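Local structure of coclaurine N-methyltransferase (Coptis japonica, 6GKV) at residues Cys94-Glu99 against Glu108-Asp113; Ser88-Ser93 against Cys132-Leu137. The protein catalyses transfer of a methyl group from S-adenosyl-L-methionine to the ring nitrogen of coclaurine and related tetrahydroisoquinolines in plant alkaloid biosynthesis. All coordinates share one frame; numbering follows the deposited sequence.

Contact 1. Residues Cys94-Glu99 against Glu108-Asp113; sequences CCYFKE and EIAMLD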
loop_
_atom_site.group_PDB
_atom_site.type_symbol
_atom_site.label_atom_id
_atom_site.label_comp_id
_atom_site.label_asym_id
_atom_site.label_seq_id
_atom_site.Cartn_x
_atom_site.Cartn_y
_atom_site.Cartn_z
ATOM N N CYS A 94 6.607 -9.282 -19.141
ATOM C CA CYS A 94 5.221 -9.761 -19.166
ATOM C C CYS A 94 4.390 -9.325 -20.386
ATOM O O CYS A 94 4.371 -8.158 -20.756
ATOM C CB CYS A 94 4.513 -9.312 -17.890
ATOM S SG CYS A 94 2.918 -10.074 -17.671
ATOM N N CYS A 95 3.720 -10.274 -21.025
ATOM C CA CYS A 95 2.809 -9.941 -22.112
ATOM C C CYS A 95 1.354 -10.040 -21.637
ATOM O O CYS A 95 1.079 -10.529 -20.544
ATOM C CB CYS A 95 3.038 -10.842 -23.305
ATOM S SG CYS A 95 4.704 -10.705 -23.897
ATOM N N TYR A 96 0.433 -9.549 -22.455
ATOM C CA TYR A 96 -0.947 -9.432 -22.028
ATOM C C TYR A 96 -1.877 -10.300 -22.864
ATOM O O TYR A 96 -2.077 -10.055 -24.055
ATOM C CB TYR A 96 -1.387 -7.971 -22.080
ATOM C CG TYR A 96 -2.632 -7.707 -21.288
ATOM C CD1 TYR A 96 -3.884 -7.742 -21.895
ATOM C CD2 TYR A 96 -2.565 -7.440 -19.932
ATOM C CE1 TYR A 96 -5.030 -7.511 -21.176
ATOM C CE2 TYR A 96 -3.711 -7.200 -19.199
ATOM C CZ TYR A 96 -4.941 -7.238 -19.821
ATOM O OH TYR A 96 -6.080 -6.996 -19.085
ATOM N N PHE A 97 -2.434 -11.320 -22.225
ATOM C CA PHE A 97 -3.360 -12.229 -22.878
ATOM C C PHE A 97 -4.789 -11.931 -22.394
ATOM O O PHE A 97 -5.150 -12.287 -21.267
ATOM C CB PHE A 97 -2.977 -13.692 -22.589
ATOM C CG PHE A 97 -1.581 -14.075 -23.042
ATOM C CD1 PHE A 97 -0.465 -13.720 -22.291
ATOM C CD2 PHE A 97 -1.390 -14.815 -24.197
ATOM C CE1 PHE A 97 0.809 -14.070 -22.687
ATOM C CE2 PHE A 97 -0.111 -15.177 -24.606
ATOM C CZ PHE A 97 0.994 -14.800 -23.850
ATOM N N LYS A 98 -5.587 -11.266 -23.237
ATOM C CA LYS A 98 -6.984 -10.990 -22.900
ATOM C C LYS A 98 -7.865 -12.222 -23.124
ATOM O O LYS A 98 -8.709 -12.542 -22.287
ATOM C CB LYS A 98 -7.526 -9.786 -23.693
ATOM C CG LYS A 98 -7.782 -8.574 -22.785
ATOM C CD LYS A 98 -8.440 -7.358 -23.458
ATOM C CE LYS A 98 -8.380 -6.136 -22.522
ATOM N NZ LYS A 98 -7.724 -4.941 -23.131
ATOM N N GLU A 99 -7.662 -12.930 -24.229
ATOM C CA GLU A 99 -8.468 -14.119 -24.515
ATOM C C GLU A 99 -7.658 -15.402 -24.667
ATOM O O GLU A 99 -6.504 -15.381 -25.086
ATOM C CB GLU A 99 -9.285 -13.898 -25.782
ATOM C CG GLU A 99 -10.303 -12.804 -25.670
ATOM C CD GLU A 99 -10.851 -12.426 -27.016
ATOM O OE1 GLU A 99 -10.752 -11.237 -27.383
ATOM O OE2 GLU A 99 -11.357 -13.327 -27.715
ATOM N N GLU A 108 2.324 -9.575 -26.823
ATOM C CA GLU A 108 3.392 -8.578 -26.756
ATOM C C GLU A 108 2.791 -7.217 -27.093
ATOM O O GLU A 108 2.881 -6.273 -26.310
ATOM C CB GLU A 108 4.541 -8.910 -27.716
ATOM C CG GLU A 108 5.322 -10.193 -27.394
ATOM C CD GLU A 108 6.616 -10.325 -28.195
ATOM O OE1 GLU A 108 6.604 -10.064 -29.421
ATOM O OE2 GLU A 108 7.653 -10.685 -27.591
ATOM N N ILE A 109 2.145 -7.153 -28.253
ATOM C CA ILE A 109 1.472 -5.949 -28.751
ATOM C C ILE A 109 0.478 -5.343 -27.753
ATOM O O ILE A 109 0.477 -4.137 -27.526
ATOM C CB ILE A 109 0.729 -6.253 -30.071
ATOM C CG1 ILE A 109 1.712 -6.755 -31.145
ATOM C CG2 ILE A 109 -0.038 -5.029 -30.556
ATOM C CD1 ILE A 109 2.829 -5.772 -31.495
ATOM N N ALA A 110 -0.352 -6.186 -27.148
ATOM C CA ALA A 110 -1.357 -5.720 -26.197
ATOM C C ALA A 110 -0.753 -5.064 -24.951
ATOM O O ALA A 110 -1.274 -4.039 -24.487
ATOM C CB ALA A 110 -2.264 -6.859 -25.799
ATOM N N MET A 111 0.318 -5.639 -24.399
ATOM C CA MET A 111 1.011 -4.997 -23.271
ATOM C C MET A 111 1.638 -3.657 -23.689
ATOM O O MET A 111 1.581 -2.688 -22.940
ATOM C CB MET A 111 2.126 -5.877 -22.695
ATOM C CG MET A 111 1.825 -6.722 -21.494
ATOM S SD MET A 111 1.013 -6.099 -20.018
ATOM C CE MET A 111 1.799 -4.612 -19.801
ATOM N N LEU A 112 2.258 -3.630 -24.866
ATOM C CA LEU A 112 2.958 -2.447 -25.340
ATOM C C LEU A 112 1.970 -1.294 -25.511
ATOM O O LEU A 112 2.232 -0.164 -25.081
ATOM C CB LEU A 112 3.699 -2.754 -26.648
ATOM C CG LEU A 112 4.953 -3.615 -26.422
ATOM C CD1 LEU A 112 5.665 -4.004 -27.720
ATOM C CD2 LEU A 112 5.918 -2.920 -25.454
ATOM N N ASP A 113 0.826 -1.602 -26.121
ATOM C CA ASP A 113 -0.281 -0.657 -26.226
ATOM C C ASP A 113 -0.730 -0.166 -24.856
ATOM O O ASP A 113 -0.909 1.035 -24.642
ATOM C CB ASP A 113 -1.458 -1.297 -26.957
ATOM C CG ASP A 113 -1.304 -1.236 -28.462
ATOM O OD1 ASP A 113 -0.370 -0.551 -28.930
ATOM O OD2 ASP A 113 -2.122 -1.856 -29.176
#

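Contact 2. Residues Ser88-Ser93 against Cys132-Leu137; sequences SNLKGS and CGQGAL. With SAH (S-adenosyl-L-homocysteine), chain C.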
loop_
_atom_site.group_PDB
_atom_site.type_symbol
_atom_site.label_atom_id
_atom_site.label_comp_id
_atom_site.label_asym_id
_atom_site.label_seq_id
_atom_site.Cartn_x
_atom_site.Cartn_y
_atom_site.Cartn_z
ATOM N N SER A 88 7.622 -11.591 -31.912
ATOM C CA SER A 88 8.123 -10.672 -32.948
ATOM C C SER A 88 8.884 -9.436 -32.463
ATOM O O SER A 88 9.751 -8.935 -33.184
ATOM C CB SER A 88 6.972 -10.182 -33.818
ATOM O OG SER A 88 6.516 -11.177 -34.691
ATOM N N ASN A 89 8.539 -8.917 -31.283
ATOM C CA ASN A 89 9.172 -7.703 -30.761
ATOM C C ASN A 89 10.266 -7.998 -29.738
ATOM O O ASN A 89 10.926 -7.079 -29.243
ATOM C CB ASN A 89 8.139 -6.761 -30.124
ATOM C CG ASN A 89 6.892 -6.584 -30.969
ATOM O OD1 ASN A 89 5.932 -7.349 -30.853
ATOM N ND2 ASN A 89 6.902 -5.570 -31.822
ATOM N N LEU A 90 10.463 -9.277 -29.432
ATOM C CA LEU A 90 11.509 -9.684 -28.510
ATOM C C LEU A 90 11.271 -9.031 -27.158
ATOM O O LEU A 90 12.170 -8.424 -26.570
ATOM C CB LEU A 90 12.885 -9.312 -29.052
ATOM C CG LEU A 90 13.166 -9.749 -30.489
ATOM C CD1 LEU A 90 14.547 -9.299 -30.909
ATOM C CD2 LEU A 90 13.020 -11.244 -30.631
ATOM N N LYS A 91 10.044 -9.148 -26.672
ATOM C CA LYS A 91 9.698 -8.603 -25.376
ATOM C C LYS A 91 10.086 -9.611 -24.313
ATOM O O LYS A 91 9.527 -10.705 -24.261
ATOM C CB LYS A 91 8.210 -8.277 -25.314
ATOM C CG LYS A 91 7.783 -7.507 -24.060
ATOM C CD LYS A 91 6.307 -7.120 -24.145
ATOM C CE LYS A 91 6.019 -5.916 -23.271
ATOM N NZ LYS A 91 6.199 -6.237 -21.836
ATOM N N GLY A 92 11.048 -9.244 -23.472
ATOM C CA GLY A 92 11.575 -10.153 -22.463
ATOM C C GLY A 92 10.976 -9.845 -21.108
ATOM O O GLY A 92 11.659 -9.890 -20.079
ATOM N N SER A 93 9.682 -9.531 -21.129
ATOM C CA SER A 93 8.923 -9.142 -19.951
ATOM C C SER A 93 7.427 -9.469 -20.172
ATOM O O SER A 93 7.021 -9.865 -21.272
ATOM C CB SER A 93 9.118 -7.647 -19.675
ATOM O OG SER A 93 8.893 -6.880 -20.860
ATOM N N CYS A 132 15.949 -1.096 -21.598
ATOM C CA CYS A 132 15.119 -1.313 -22.773
ATOM C C CYS A 132 15.057 -2.732 -23.344
ATOM O O CYS A 132 14.265 -2.998 -24.265
ATOM C CB CYS A 132 15.611 -0.383 -23.872
ATOM S SG CYS A 132 17.300 -0.744 -24.328
ATOM N N GLY A 133 15.904 -3.630 -22.844
ATOM C CA GLY A 133 15.974 -4.977 -23.393
ATOM C C GLY A 133 16.359 -4.966 -24.862
ATOM O O GLY A 133 17.334 -4.328 -25.247
ATOM N N GLN A 134 15.587 -5.663 -25.688
ATOM C CA GLN A 134 15.776 -5.603 -27.132
ATOM C C GLN A 134 14.841 -4.576 -27.772
ATOM O O GLN A 134 14.515 -4.660 -28.957
ATOM C CB GLN A 134 15.573 -6.979 -27.758
ATOM C CG GLN A 134 16.728 -7.929 -27.497
ATOM C CD GLN A 134 16.781 -8.408 -26.056
ATOM O OE1 GLN A 134 15.749 -8.524 -25.392
ATOM N NE2 GLN A 134 17.988 -8.680 -25.562
ATOM N N GLY A 135 14.404 -3.610 -26.969
ATOM C CA GLY A 135 13.711 -2.446 -27.481
ATOM C C GLY A 135 12.303 -2.652 -27.991
ATOM O O GLY A 135 11.819 -1.840 -28.783
ATOM N N ALA A 136 11.645 -3.719 -27.533
ATOM C CA ALA A 136 10.251 -3.982 -27.884
ATOM C C ALA A 136 9.394 -2.724 -27.727
ATOM O O ALA A 136 8.587 -2.393 -28.613
ATOM C CB ALA A 136 9.702 -5.102 -27.041
ATOM N N LEU A 137 9.601 -2.010 -26.619
ATOM C CA LEU A 137 8.840 -0.788 -26.341
ATOM C C LEU A 137 9.367 0.415 -27.116
ATOM O O LEU A 137 8.584 1.185 -27.669
ATOM C CB LEU A 137 8.850 -0.479 -24.846
ATOM C CG LEU A 137 8.102 0.766 -24.351
ATOM C CD1 LEU A 137 6.601 0.734 -24.706
ATOM C CD2 LEU A 137 8.300 0.903 -22.847
HETATM N N SAH C . 12.659 -3.747 -20.389
HETATM C CA SAH C . 12.954 -4.839 -21.305
HETATM C CB SAH C . 13.778 -5.919 -20.618
HETATM C CG SAH C . 13.494 -6.131 -19.133
HETATM S SD SAH C . 14.699 -7.269 -18.395
HETATM C C SAH C . 11.686 -5.459 -21.871
HETATM O O SAH C . 10.618 -5.217 -21.307
HETATM O OXT SAH C . 11.707 -6.197 -22.871
HETATM C "C5'" SAH C . 15.610 -5.946 -17.550
HETATM C "C4'" SAH C . 16.348 -4.982 -18.487
HETATM O "O4'" SAH C . 17.067 -4.016 -17.736
HETATM C "C3'" SAH C . 17.366 -5.685 -19.375
HETATM O "O3'" SAH C . 17.374 -5.062 -20.634
HETATM C "C2'" SAH C . 18.705 -5.414 -18.737
HETATM O "O2'" SAH C . 19.682 -5.339 -19.746
HETATM C "C1'" SAH C . 18.453 -4.072 -18.051
HETATM N N9 SAH C . 19.289 -3.860 -16.848
HETATM C C8 SAH C . 19.448 -4.688 -15.756
HETATM N N7 SAH C . 20.310 -4.095 -14.889
HETATM C C5 SAH C . 20.704 -2.901 -15.412
HETATM C C6 SAH C . 21.572 -1.898 -14.964
HETATM N N6 SAH C . 22.209 -2.007 -13.795
HETATM N N1 SAH C . 21.773 -0.778 -15.749
HETATM C C2 SAH C . 21.128 -0.657 -16.967
HETATM N N3 SAH C . 20.272 -1.648 -17.404
HETATM C C4 SAH C . 20.069 -2.750 -16.640
#

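Contact 1. Residues Cys94-Glu99 against Glu108-Asp113
M111 and Y96 form an oblique Met-aromatic contact where the loop after helix 79-85 runs against helix 104-118 of the Rossmann-like methyltransferase domain. The sulfur lies 5.0 Å from the centroid of the Y96 ring, 72° off the ring normal, and its nearest ring atom is CD2, 3.8 Å from SD. The two side chains cross at about a right angle. Behind the sulfur, M111 CG sits 3.5 Å from Y96 CB, and on its other flank it comes within 3.0 Å of the carbonyl oxygen of C94, a tight fit. The methionine is bent at its second and third torsions; the second (-49°) keeps SD close to the loop, beside Y96 CB. An alanine in place of M111 would probably open a gap beside Y96 CB and C94 O and leave the tyrosine ring less firmly packed.

Next to M111 on the helix, the methyl of A110 packs against Y96, its CB 4.0 Å from Y96 CB. With CG anti to the backbone N (chi1 -163°), the tyrosine ring also stacks on H283 of helix 281-297. The same helix receives the backbone N-H of C95 at the T287 hydroxyl, while L279 of strand 272-279 touches both Y96 and M111. At the other end of the contact, the E108 carboxylate reaches past residues 94-99 to the preceding part of the same loop, where the backbone N-H groups of N89 and K91 bind its two oxygens. Its aliphatic stem remains against residues 94-99, CG lying 3.6 Å from C95 SG.

Contact 2. Residues Ser88-Ser93 against Cys132-Leu137
The glycine-rich turn that follows strand 126-130, a Rossmann-type nucleotide-binding element as in other S-adenosylmethionine-dependent methyltransferases, meets loop 88-93 through A136 and Q134. The methyl of A136, in the first turn of helix 136-143, points at the loop and fills the angle between N89 and K91: its CB is 3.2 Å from N89 O and 3.9 Å from K91 CB. Beside it, L90 and Q134 cross at about a right angle, meeting CB to CB at 3.8 Å. No hydrogen bond joins the two segments, which instead share the cofactor product. From the loop, the backbone N of G92 donates to SAH OXT (3.2 Å, 155°), and the S93 hydroxyl bonds the other carboxylate oxygen, though its modelled length is too short to be trusted. From the turn, G133 N lies 3.0 Å from SAH O3', and a side chain on G133 would run into SAH CA. K91 is a second-shell residue: its NZ reaches S93 OG at 2.9 Å and also binds C94 O and the Y115 hydroxyl, holding the serine beside the carboxylate. Three helices and a strand surround the contact: 79-85 and 157-168 pack on L90 and Q134, helix 104-118 lies against N89, K91 and L137, and strand 191-197 touches S93 and L137.

From the N terminus, the chain leaves helix 79-85 and enters residues 88-93, which run directly into 94-99. That second piece is met by 108-113 on helix 104-118, so contact 1 closes a short loop. The chain then passes through strand 126-130 to the turn at 132-137, where contact 2 closes a longer loop with contact 1 nested inside it. Besides the chain itself, helix 104-118 joins them, with L112 CD1 3.5 Å from A136 O. Together the contacts tie the cofactor-binding turn to helix 104-118 and, through residues 94-99, to helix 281-297.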